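Local structure of AceL NrdHF-1-1 Intein (Metagenome, 6ZGQ) at residues V32-F42 with L134-V142; F66-I77 with E146-M157. The protein is a linked, splice-inactive form of a naturally split class 3 intein whose active parent probably excises itself and joins its flanking protein segments. All coordinates share one frame; numbering follows the deposited sequence. Where two conformers were deposited one is given.

Contact 1. Residues V32-F42 with L134-V142; sequences VLQFDMNTKDF and LSVPGKSFV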
loop_
_atom_site.group_PDB
_atom_site.type_symbol
_atom_site.label_atom_id
_atom_site.label_comp_id
_atom_site.label_asym_id
_atom_site.label_seq_id
_atom_site.Cartn_x
_atom_site.Cartn_y
_atom_site.Cartn_z
ATOM N N VAL A 32 5.695 12.463 -0.729
ATOM C CA VAL A 32 4.791 11.330 -0.470
ATOM C C VAL A 32 4.673 11.116 1.035
ATOM O O VAL A 32 5.695 11.174 1.732
ATOM C CB VAL A 32 5.329 10.039 -1.150
ATOM C CG1 VAL A 32 4.514 8.810 -0.769
ATOM C CG2 VAL A 32 5.359 10.208 -2.665
ATOM N N LEU A 33 3.449 10.875 1.520
ATOM C CA LEU A 33 3.216 10.529 2.935
ATOM C C LEU A 33 3.732 9.109 3.167
ATOM O O LEU A 33 3.110 8.143 2.692
ATOM C CB LEU A 33 1.726 10.627 3.291
ATOM C CG LEU A 33 1.385 10.421 4.773
ATOM C CD1 LEU A 33 2.116 11.431 5.645
ATOM C CD2 LEU A 33 -0.114 10.500 5.009
ATOM N N GLN A 34 4.885 9.001 3.838
ATOM C CA GLN A 34 5.482 7.712 4.202
ATOM C C GLN A 34 5.099 7.393 5.644
ATOM O O GLN A 34 4.684 8.296 6.381
ATOM C CB GLN A 34 7.007 7.709 3.992
ATOM C CG GLN A 34 7.815 8.521 4.992
ATOM C CD GLN A 34 9.237 8.024 5.100
ATOM O OE1 GLN A 34 9.835 7.604 4.111
ATOM N NE2 GLN A 34 9.785 8.050 6.306
ATOM N N PHE A 35 5.206 6.108 5.994
ATOM C CA PHE A 35 5.020 5.570 7.348
ATOM C C PHE A 35 6.300 4.791 7.686
ATOM O O PHE A 35 6.655 3.842 6.973
ATOM C CB PHE A 35 3.777 4.670 7.372
ATOM C CG PHE A 35 3.462 4.051 8.714
ATOM C CD1 PHE A 35 2.933 4.813 9.744
ATOM C CD2 PHE A 35 3.652 2.692 8.925
ATOM C CE1 PHE A 35 2.617 4.237 10.964
ATOM C CE2 PHE A 35 3.343 2.111 10.142
ATOM C CZ PHE A 35 2.829 2.885 11.166
ATOM N N ASP A 36 7.006 5.224 8.734
ATOM C CA ASP A 36 8.271 4.589 9.140
ATOM C C ASP A 36 7.933 3.320 9.932
ATOM O O ASP A 36 7.251 3.407 10.958
ATOM C CB ASP A 36 9.135 5.555 9.954
ATOM C CG ASP A 36 10.483 4.968 10.293
ATOM O OD1 ASP A 36 10.541 4.148 11.232
ATOM O OD2 ASP A 36 11.464 5.299 9.598
ATOM N N MET A 37 8.373 2.159 9.429
ATOM C CA MET A 37 8.035 0.849 10.011
ATOM C C MET A 37 8.662 0.667 11.397
ATOM O O MET A 37 8.092 -0.047 12.228
ATOM C CB MET A 37 8.483 -0.292 9.091
ATOM C CG MET A 37 7.648 -0.438 7.833
ATOM S SD MET A 37 8.347 -1.684 6.741
ATOM C CE MET A 37 7.866 -3.186 7.591
ATOM N N ASN A 38 9.816 1.306 11.630
ATOM C CA ASN A 38 10.559 1.197 12.900
ATOM C C ASN A 38 9.963 2.098 13.996
ATOM O O ASN A 38 9.912 1.675 15.159
ATOM C CB ASN A 38 12.054 1.513 12.705
ATOM C CG ASN A 38 12.746 0.541 11.761
ATOM O OD1 ASN A 38 12.413 -0.643 11.714
ATOM N ND2 ASN A 38 13.724 1.039 11.011
ATOM N N THR A 39 9.509 3.304 13.618
ATOM C CA THR A 39 9.069 4.343 14.571
ATOM C C THR A 39 7.541 4.542 14.601
ATOM O O THR A 39 7.036 5.101 15.575
ATOM C CB THR A 39 9.746 5.704 14.272
ATOM O OG1 THR A 39 9.258 6.219 13.032
ATOM C CG2 THR A 39 11.271 5.581 14.205
ATOM N N LYS A 40 6.833 4.083 13.556
ATOM C CA LYS A 40 5.368 4.256 13.377
ATOM C C LYS A 40 4.977 5.723 13.182
ATOM O O LYS A 40 3.804 6.065 13.372
ATOM C CB LYS A 40 4.562 3.684 14.557
ATOM C CG LYS A 40 4.579 2.169 14.703
ATOM C CD LYS A 40 3.811 1.751 15.950
ATOM C CE LYS A 40 3.529 0.258 15.990
ATOM N NZ LYS A 40 2.747 -0.100 17.204
ATOM N N ASP A 41 5.949 6.567 12.809
ATOM C CA ASP A 41 5.732 8.005 12.551
ATOM C C ASP A 41 5.431 8.230 11.064
ATOM O O ASP A 41 6.012 7.540 10.218
ATOM C CB ASP A 41 6.968 8.830 12.923
ATOM C CG ASP A 41 7.218 8.889 14.422
ATOM O OD1 ASP A 41 6.270 8.675 15.203
ATOM O OD2 ASP A 41 8.373 9.140 14.805
ATOM N N PHE A 42 4.536 9.193 10.794
ATOM C CA PHE A 42 4.182 9.688 9.457
ATOM C C PHE A 42 5.050 10.911 9.102
ATOM O O PHE A 42 5.302 11.751 9.966
ATOM C CB PHE A 42 2.694 10.079 9.435
ATOM C CG PHE A 42 1.749 8.905 9.399
ATOM C CD1 PHE A 42 1.450 8.271 8.197
ATOM C CD2 PHE A 42 1.134 8.455 10.558
ATOM C CE1 PHE A 42 0.575 7.197 8.157
ATOM C CE2 PHE A 42 0.249 7.393 10.523
ATOM C CZ PHE A 42 -0.025 6.759 9.325
ATOM N N LEU A 134 7.004 2.642 -5.690
ATOM C CA LEU A 134 7.889 3.685 -5.143
ATOM C C LEU A 134 8.800 3.087 -4.065
ATOM O O LEU A 134 8.390 2.146 -3.383
ATOM C CB LEU A 134 7.059 4.799 -4.490
ATOM C CG LEU A 134 5.885 5.353 -5.289
ATOM C CD1 LEU A 134 5.129 6.381 -4.454
ATOM C CD2 LEU A 134 6.372 5.962 -6.589
ATOM N N SER A 135 10.012 3.631 -3.938
ATOM C CA SER A 135 10.883 3.421 -2.776
ATOM C C SER A 135 10.886 4.710 -1.950
ATOM O O SER A 135 11.070 5.794 -2.517
ATOM C CB SER A 135 12.295 3.045 -3.223
ATOM O OG SER A 135 12.246 1.909 -4.079
ATOM N N VAL A 136 10.620 4.580 -0.645
ATOM C CA VAL A 136 10.750 5.674 0.342
ATOM C C VAL A 136 11.564 5.167 1.543
ATOM O O VAL A 136 11.501 3.988 1.874
ATOM C CB VAL A 136 9.368 6.217 0.800
ATOM C CG1 VAL A 136 8.742 7.084 -0.279
ATOM C CG2 VAL A 136 8.420 5.094 1.200
ATOM N N PRO A 137 12.353 6.046 2.196
ATOM C CA PRO A 137 13.176 5.651 3.351
ATOM C C PRO A 137 12.463 4.829 4.444
ATOM O O PRO A 137 13.056 3.903 4.992
ATOM C CB PRO A 137 13.618 6.998 3.923
ATOM C CG PRO A 137 13.688 7.895 2.732
ATOM C CD PRO A 137 12.541 7.470 1.852
ATOM N N GLY A 138 11.212 5.177 4.749
ATOM C CA GLY A 138 10.420 4.509 5.792
ATOM C C GLY A 138 9.942 3.120 5.383
ATOM O O GLY A 138 9.441 2.381 6.237
ATOM N N LYS A 139 10.073 2.800 4.087
ATOM C CA LYS A 139 9.798 1.471 3.490
ATOM C C LYS A 139 8.300 1.188 3.336
ATOM O O LYS A 139 7.933 0.061 2.984
ATOM C CB LYS A 139 10.461 0.334 4.287
ATOM C CG LYS A 139 11.978 0.429 4.438
ATOM C CD LYS A 139 12.575 -0.797 5.132
ATOM C CE LYS A 139 12.164 -0.948 6.594
ATOM N NZ LYS A 139 12.764 0.074 7.499
ATOM N N SER A 140 7.453 2.194 3.591
ATOM C CA SER A 140 5.994 2.101 3.381
ATOM C C SER A 140 5.407 3.506 3.226
ATOM O O SER A 140 6.000 4.467 3.737
ATOM C CB SER A 140 5.322 1.346 4.528
ATOM O OG SER A 140 5.115 2.184 5.653
ATOM N N PHE A 141 4.275 3.616 2.518
ATOM C CA PHE A 141 3.612 4.910 2.242
ATOM C C PHE A 141 2.089 4.730 2.189
ATOM O O PHE A 141 1.604 3.596 2.197
ATOM C CB PHE A 141 4.174 5.563 0.964
ATOM C CG PHE A 141 4.053 4.711 -0.275
ATOM C CD1 PHE A 141 2.889 4.716 -1.022
ATOM C CD2 PHE A 141 5.103 3.904 -0.688
ATOM C CE1 PHE A 141 2.770 3.933 -2.158
ATOM C CE2 PHE A 141 4.989 3.120 -1.820
ATOM C CZ PHE A 141 3.819 3.128 -2.551
ATOM N N VAL A 142 1.358 5.850 2.175
ATOM C CA VAL A 142 -0.112 5.871 2.283
ATOM C C VAL A 142 -0.716 5.961 0.875
ATOM O O VAL A 142 -0.299 6.811 0.074
ATOM C CB VAL A 142 -0.596 7.035 3.201
ATOM C CG1 VAL A 142 -2.116 7.086 3.320
ATOM C CG2 VAL A 142 0.008 6.903 4.592
#
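S140 grips F35 twice, a worked example of how a single serine can fasten a neighbouring strand through both its backbone and its side chain. Its OG donates to F35 O at 2.6 Å, and its own carbonyl O accepts from F35 N in a nearly straight bond (N-H...O 170°). The OG also reaches the F35 ring at its edge, near the ring plane. One step further along, V142 N donates to L33 O (2.9 Å). These two backbone bonds flank Q34 and F141, which face each other as a single non-hydrogen-bonded antiparallel pair.

Q34 forms the second polar link. With CG set between its backbone N and carbonyl carbon (chi1 72°), the extended chain reaches the V136-K139 turn, where OE1 accepts from G138 N at 2.9 Å. The donor stands above the amide's carbonyl plane. T45 OG1 bonds to OE1 as well, so this buried oxygen has two partners. The amide lies against G138, its NE2 3.6 Å from G138 CA, and beyond it M37 N makes a weak bond to G138 O.

Apolar contacts surround this core. V142 CG2 is wedged between L33 CD2 and the edge of the F42 ring, 3.6 Å from both L33 CD2 and F42 CE1. V32 CG1 meets F141 CB at 3.7 Å, while M37 SD crosses the K139 chain near CB and CE.

The ensemble is a type I beta turn, V136-K139, leading into strand 140-144, which makes one antiparallel bridge to strand 32-35 within the all-beta fold of an intein.

Contact 2. Residues F66-I77 with E146-M157; sequences FDQKVSPNHRMI and EHGNRSVTGASM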
loop_
_atom_site.group_PDB
_atom_site.type_symbol
_atom_site.label_atom_id
_atom_site.label_comp_id
_atom_site.label_asym_id
_atom_site.label_seq_id
_atom_site.Cartn_x
_atom_site.Cartn_y
_atom_site.Cartn_z
ATOM N N PHE A 66 -10.475 -1.061 3.897
ATOM C CA PHE A 66 -9.168 -1.441 3.324
ATOM C C PHE A 66 -9.392 -1.988 1.898
ATOM O O PHE A 66 -10.182 -2.925 1.698
ATOM C CB PHE A 66 -8.487 -2.486 4.231
ATOM C CG PHE A 66 -7.062 -2.813 3.854
ATOM C CD1 PHE A 66 -6.022 -1.968 4.205
ATOM C CD2 PHE A 66 -6.765 -3.982 3.171
ATOM C CE1 PHE A 66 -4.717 -2.275 3.864
ATOM C CE2 PHE A 66 -5.462 -4.293 2.821
ATOM C CZ PHE A 66 -4.436 -3.434 3.163
ATOM N N ASP A 67 -8.732 -1.376 0.913
ATOM C CA ASP A 67 -8.717 -1.886 -0.473
ATOM C C ASP A 67 -7.348 -1.612 -1.092
ATOM O O ASP A 67 -6.971 -0.442 -1.216
ATOM C CB ASP A 67 -9.815 -1.238 -1.329
ATOM C CG ASP A 67 -10.102 -2.011 -2.616
ATOM O OD1 ASP A 67 -9.198 -2.120 -3.472
ATOM O OD2 ASP A 67 -11.230 -2.517 -2.758
ATOM N N GLN A 68 -6.622 -2.682 -1.442
ATOM C CA GLN A 68 -5.342 -2.607 -2.167
ATOM C C GLN A 68 -5.356 -3.639 -3.310
ATOM O O GLN A 68 -5.849 -4.761 -3.124
ATOM C CB GLN A 68 -4.162 -2.824 -1.207
ATOM C CG GLN A 68 -4.074 -1.730 -0.149
ATOM C CD GLN A 68 -2.799 -1.747 0.663
ATOM O OE1 GLN A 68 -1.908 -2.576 0.460
ATOM N NE2 GLN A 68 -2.706 -0.814 1.602
ATOM N N LYS A 69 -4.874 -3.210 -4.483
ATOM C CA LYS A 69 -4.733 -4.040 -5.682
ATOM C C LYS A 69 -3.235 -4.032 -6.026
ATOM O O LYS A 69 -2.698 -2.998 -6.445
ATOM C CB LYS A 69 -5.622 -3.487 -6.810
ATOM C CG LYS A 69 -7.111 -3.501 -6.460
ATOM C CD LYS A 69 -7.996 -2.994 -7.589
ATOM C CE LYS A 69 -9.431 -2.779 -7.134
ATOM N NZ LYS A 69 -9.616 -1.452 -6.483
ATOM N N VAL A 70 -2.573 -5.165 -5.785
ATOM C CA VAL A 70 -1.110 -5.248 -5.754
ATOM C C VAL A 70 -0.612 -6.452 -6.579
ATOM O O VAL A 70 -1.392 -7.382 -6.850
ATOM C CB VAL A 70 -0.629 -5.315 -4.279
ATOM C CG1 VAL A 70 -1.298 -4.225 -3.444
ATOM C CG2 VAL A 70 -0.906 -6.678 -3.655
ATOM N N SER A 71 0.663 -6.411 -6.982
ATOM C CA SER A 71 1.336 -7.533 -7.657
ATOM C C SER A 71 1.594 -8.664 -6.654
ATOM O O SER A 71 1.609 -8.425 -5.451
ATOM C CB SER A 71 2.653 -7.067 -8.281
ATOM O OG SER A 71 2.427 -5.999 -9.182
ATOM N N PRO A 72 1.793 -9.906 -7.138
ATOM C CA PRO A 72 2.069 -11.040 -6.245
ATOM C C PRO A 72 3.170 -10.819 -5.189
ATOM O O PRO A 72 2.993 -11.261 -4.052
ATOM C CB PRO A 72 2.479 -12.152 -7.213
ATOM C CG PRO A 72 1.741 -11.829 -8.472
ATOM C CD PRO A 72 1.726 -10.326 -8.550
ATOM N N ASN A 73 4.256 -10.127 -5.565
ATOM C CA ASN A 73 5.442 -9.936 -4.700
ATOM C C ASN A 73 5.478 -8.548 -4.066
ATOM O O ASN A 73 6.519 -8.161 -3.531
ATOM C CB ASN A 73 6.755 -10.174 -5.465
ATOM C CG ASN A 73 6.857 -11.575 -6.023
ATOM O OD1 ASN A 73 6.531 -12.548 -5.346
ATOM N ND2 ASN A 73 7.307 -11.687 -7.258
ATOM N N HIS A 74 4.362 -7.813 -4.134
ATOM C CA HIS A 74 4.202 -6.534 -3.425
ATOM C C HIS A 74 4.247 -6.778 -1.914
ATOM O O HIS A 74 3.681 -7.772 -1.440
ATOM C CB HIS A 74 2.893 -5.845 -3.789
ATOM C CG HIS A 74 2.733 -4.529 -3.113
ATOM N ND1 HIS A 74 3.491 -3.433 -3.456
ATOM C CD2 HIS A 74 1.939 -4.139 -2.091
ATOM C CE1 HIS A 74 3.152 -2.415 -2.691
ATOM N NE2 HIS A 74 2.219 -2.818 -1.846
ATOM N N ARG A 75 4.921 -5.886 -1.181
ATOM C CA ARG A 75 5.065 -5.992 0.274
ATOM C C ARG A 75 3.786 -5.464 0.938
ATOM O O ARG A 75 3.443 -4.283 0.766
ATOM C CB ARG A 75 6.317 -5.234 0.746
ATOM C CG ARG A 75 7.622 -5.889 0.300
ATOM C CD ARG A 75 8.829 -4.982 0.475
ATOM N NE ARG A 75 9.063 -4.638 1.883
ATOM C CZ ARG A 75 8.852 -3.442 2.442
ATOM N NH1 ARG A 75 8.404 -2.414 1.736
ATOM N NH2 ARG A 75 9.100 -3.265 3.734
ATOM N N MET A 76 3.055 -6.353 1.622
ATOM C CA MET A 76 1.904 -5.973 2.448
ATOM C C MET A 76 2.437 -5.638 3.836
ATOM O O MET A 76 3.333 -6.340 4.320
ATOM C CB MET A 76 0.874 -7.102 2.517
ATOM C CG MET A 76 0.303 -7.479 1.159
ATOM S SD MET A 76 -0.440 -6.069 0.319
ATOM C CE MET A 76 -1.920 -5.847 1.305
ATOM N N ILE A 77 1.923 -4.548 4.419
ATOM C CA ILE A 77 2.362 -4.000 5.709
ATOM C C ILE A 77 1.204 -4.196 6.690
ATOM O O ILE A 77 0.061 -3.836 6.378
ATOM C CB ILE A 77 2.755 -2.504 5.569
ATOM C CG1 ILE A 77 3.884 -2.331 4.535
ATOM C CG2 ILE A 77 3.158 -1.898 6.910
ATOM C CD1 ILE A 77 5.198 -3.006 4.884
ATOM N N GLU A 146 -10.551 4.029 -4.268
ATOM C CA GLU A 146 -11.654 4.676 -5.018
ATOM C C GLU A 146 -12.731 5.283 -4.105
ATOM O O GLU A 146 -13.495 6.134 -4.567
ATOM C CB GLU A 146 -12.311 3.653 -5.969
ATOM C CG GLU A 146 -11.378 3.070 -7.033
ATOM C CD GLU A 146 -10.801 1.689 -6.712
ATOM O OE1 GLU A 146 -11.432 0.910 -5.964
ATOM O OE2 GLU A 146 -9.705 1.375 -7.233
ATOM N N HIS A 147 -12.789 4.839 -2.841
ATOM C CA HIS A 147 -13.787 5.271 -1.848
ATOM C C HIS A 147 -13.211 6.259 -0.816
ATOM O O HIS A 147 -13.837 6.488 0.226
ATOM C CB HIS A 147 -14.381 4.044 -1.143
ATOM C CG HIS A 147 -15.060 3.098 -2.074
ATOM N ND1 HIS A 147 -14.883 1.734 -2.010
ATOM C CD2 HIS A 147 -15.901 3.324 -3.110
ATOM C CE1 HIS A 147 -15.600 1.158 -2.958
ATOM N NE2 HIS A 147 -16.227 2.101 -3.640
ATOM N N GLY A 148 -12.038 6.830 -1.111
ATOM C CA GLY A 148 -11.423 7.872 -0.290
ATOM C C GLY A 148 -10.735 7.351 0.961
ATOM O O GLY A 148 -10.273 8.154 1.747
ATOM N N ASN A 149 -10.646 6.025 1.136
ATOM C CA ASN A 149 -10.026 5.407 2.325
ATOM C C ASN A 149 -8.515 5.331 2.129
ATOM O O ASN A 149 -8.066 4.907 1.054
ATOM C CB ASN A 149 -10.567 3.994 2.589
ATOM C CG ASN A 149 -12.075 3.947 2.714
ATOM O OD1 ASN A 149 -12.742 3.221 1.975
ATOM N ND2 ASN A 149 -12.621 4.718 3.643
ATOM N N ARG A 150 -7.753 5.729 3.152
ATOM C CA ARG A 150 -6.284 5.710 3.131
ATOM C C ARG A 150 -5.787 4.536 3.988
ATOM O O ARG A 150 -6.408 4.213 5.006
ATOM C CB ARG A 150 -5.726 7.067 3.600
ATOM C CG ARG A 150 -6.190 8.212 2.713
ATOM C CD ARG A 150 -5.490 9.543 2.926
ATOM N NE ARG A 150 -6.021 10.481 1.940
ATOM C CZ ARG A 150 -7.204 11.087 2.021
ATOM N NH1 ARG A 150 -8.006 10.905 3.069
ATOM N NH2 ARG A 150 -7.587 11.899 1.043
ATOM N N SER A 151 -4.717 3.876 3.526
ATOM C CA SER A 151 -4.093 2.724 4.202
ATOM C C SER A 151 -2.598 2.693 3.900
ATOM O O SER A 151 -2.160 3.340 2.939
ATOM C CB SER A 151 -4.749 1.413 3.763
ATOM O OG SER A 151 -4.633 1.202 2.361
ATOM N N VAL A 152 -1.836 1.968 4.726
ATOM C CA VAL A 152 -0.372 1.845 4.586
ATOM C C VAL A 152 -0.108 0.623 3.699
ATOM O O VAL A 152 -0.744 -0.416 3.897
ATOM C CB VAL A 152 0.323 1.711 5.972
ATOM C CG1 VAL A 152 1.815 1.409 5.859
ATOM C CG2 VAL A 152 0.113 2.977 6.800
ATOM N N THR A 153 0.773 0.777 2.707
ATOM C CA THR A 153 1.190 -0.319 1.817
ATOM C C THR A 153 2.718 -0.299 1.691
ATOM O O THR A 153 3.326 0.747 1.944
ATOM C CB THR A 153 0.508 -0.213 0.438
ATOM O OG1 THR A 153 0.562 -1.492 -0.192
ATOM C CG2 THR A 153 1.169 0.840 -0.454
ATOM N N GLY A 154 3.324 -1.436 1.338
ATOM C CA GLY A 154 4.785 -1.541 1.215
ATOM C C GLY A 154 5.349 -0.758 0.041
ATOM O O GLY A 154 4.715 -0.706 -1.023
ATOM N N ALA A 155 6.521 -0.147 0.254
ATOM C CA ALA A 155 7.405 0.382 -0.800
ATOM C C ALA A 155 8.261 -0.761 -1.354
ATOM O O ALA A 155 8.353 -1.811 -0.707
ATOM C CB ALA A 155 8.298 1.478 -0.235
ATOM N N SER A 156 8.827 -0.576 -2.554
ATOM C CA SER A 156 9.806 -1.509 -3.140
ATOM C C SER A 156 11.161 -1.250 -2.480
ATOM O O SER A 156 11.511 -0.087 -2.237
ATOM C CB SER A 156 9.891 -1.347 -4.665
ATOM O OG SER A 156 9.722 0.009 -5.056
ATOM N N MET A 157 11.890 -2.328 -2.168
ATOM C CA MET A 157 13.164 -2.256 -1.429
ATOM C C MET A 157 14.342 -2.106 -2.383
ATOM O O MET A 157 14.816 -0.992 -2.604
ATOM C CB MET A 157 13.351 -3.494 -0.544
ATOM C CG MET A 157 12.564 -3.440 0.759
ATOM S SD MET A 157 12.987 -2.015 1.787
ATOM C CE MET A 157 14.625 -2.459 2.363
HETATM O O HOH W 1 -0.265 -3.187 3.032
HETATM O O HOH W 2 -1.624 -1.697 5.981
#
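Q68 spends its whole amide on a strand to which its own backbone is not paired. Both NE2 hydrogens are used close to the amide plane, toward S151 OG (2.9 Å) and V152 O (3.0 Å), while OE1 accepts from T153 OG1 at 2.8 Å, the donor standing above the carbonyl plane. T153 OG1 accepts from H74 NE2 (2.7 Å), near the imidazole plane, giving a directed chain from H74 through T153 to Q68. The hydroxyl is aimed there by lying opposite the backbone N (chi1 -160°). H74 and T153 probably correspond to the block B histidine and the class 3 threonine of inteins. A water donates to both I77 O and V152 O.

At one end K69 NZ meets E146 OE2 on its syn lone pair at 2.9 Å and also pairs with D67. At the other, the R75 guanidinium reaches A155 O, at the probably engineered alanine. I77 CG2 packs on V152 CG1.

Strand 150-154 crosses strand 66-70 at 48°, their axes 7.3 Å apart at the closest, and runs antiparallel beside the start of strand 75-80. Strands 140-144 and 98-104 are its sheet partners, and both H74 and T153 touch L8 of strand 8-9.

Contacts 1 and 2 have centres about 12 Å apart and share a sheet, since strands 140-144 and 150-154 follow one another in the chain and pair antiparallel. R75 is one direct link: its NH1 lies 2.8 Å from K139 O, probably hydrogen-bonded, besides reaching A155. S135 OG makes a second probable bond to S156 O, also 2.8 Å, and S140 CB packs against T153 O at 3.3 Å. Segments 134-142 and 146-157 probably flank the splicing site, because A155 is probably the engineered alanine that replaces the terminal asparagine, and the alanine engineered in place of the cysteine probably immediately precedes L134. L134 O touches A155 CB at 3.2 Å, bringing these two regions together.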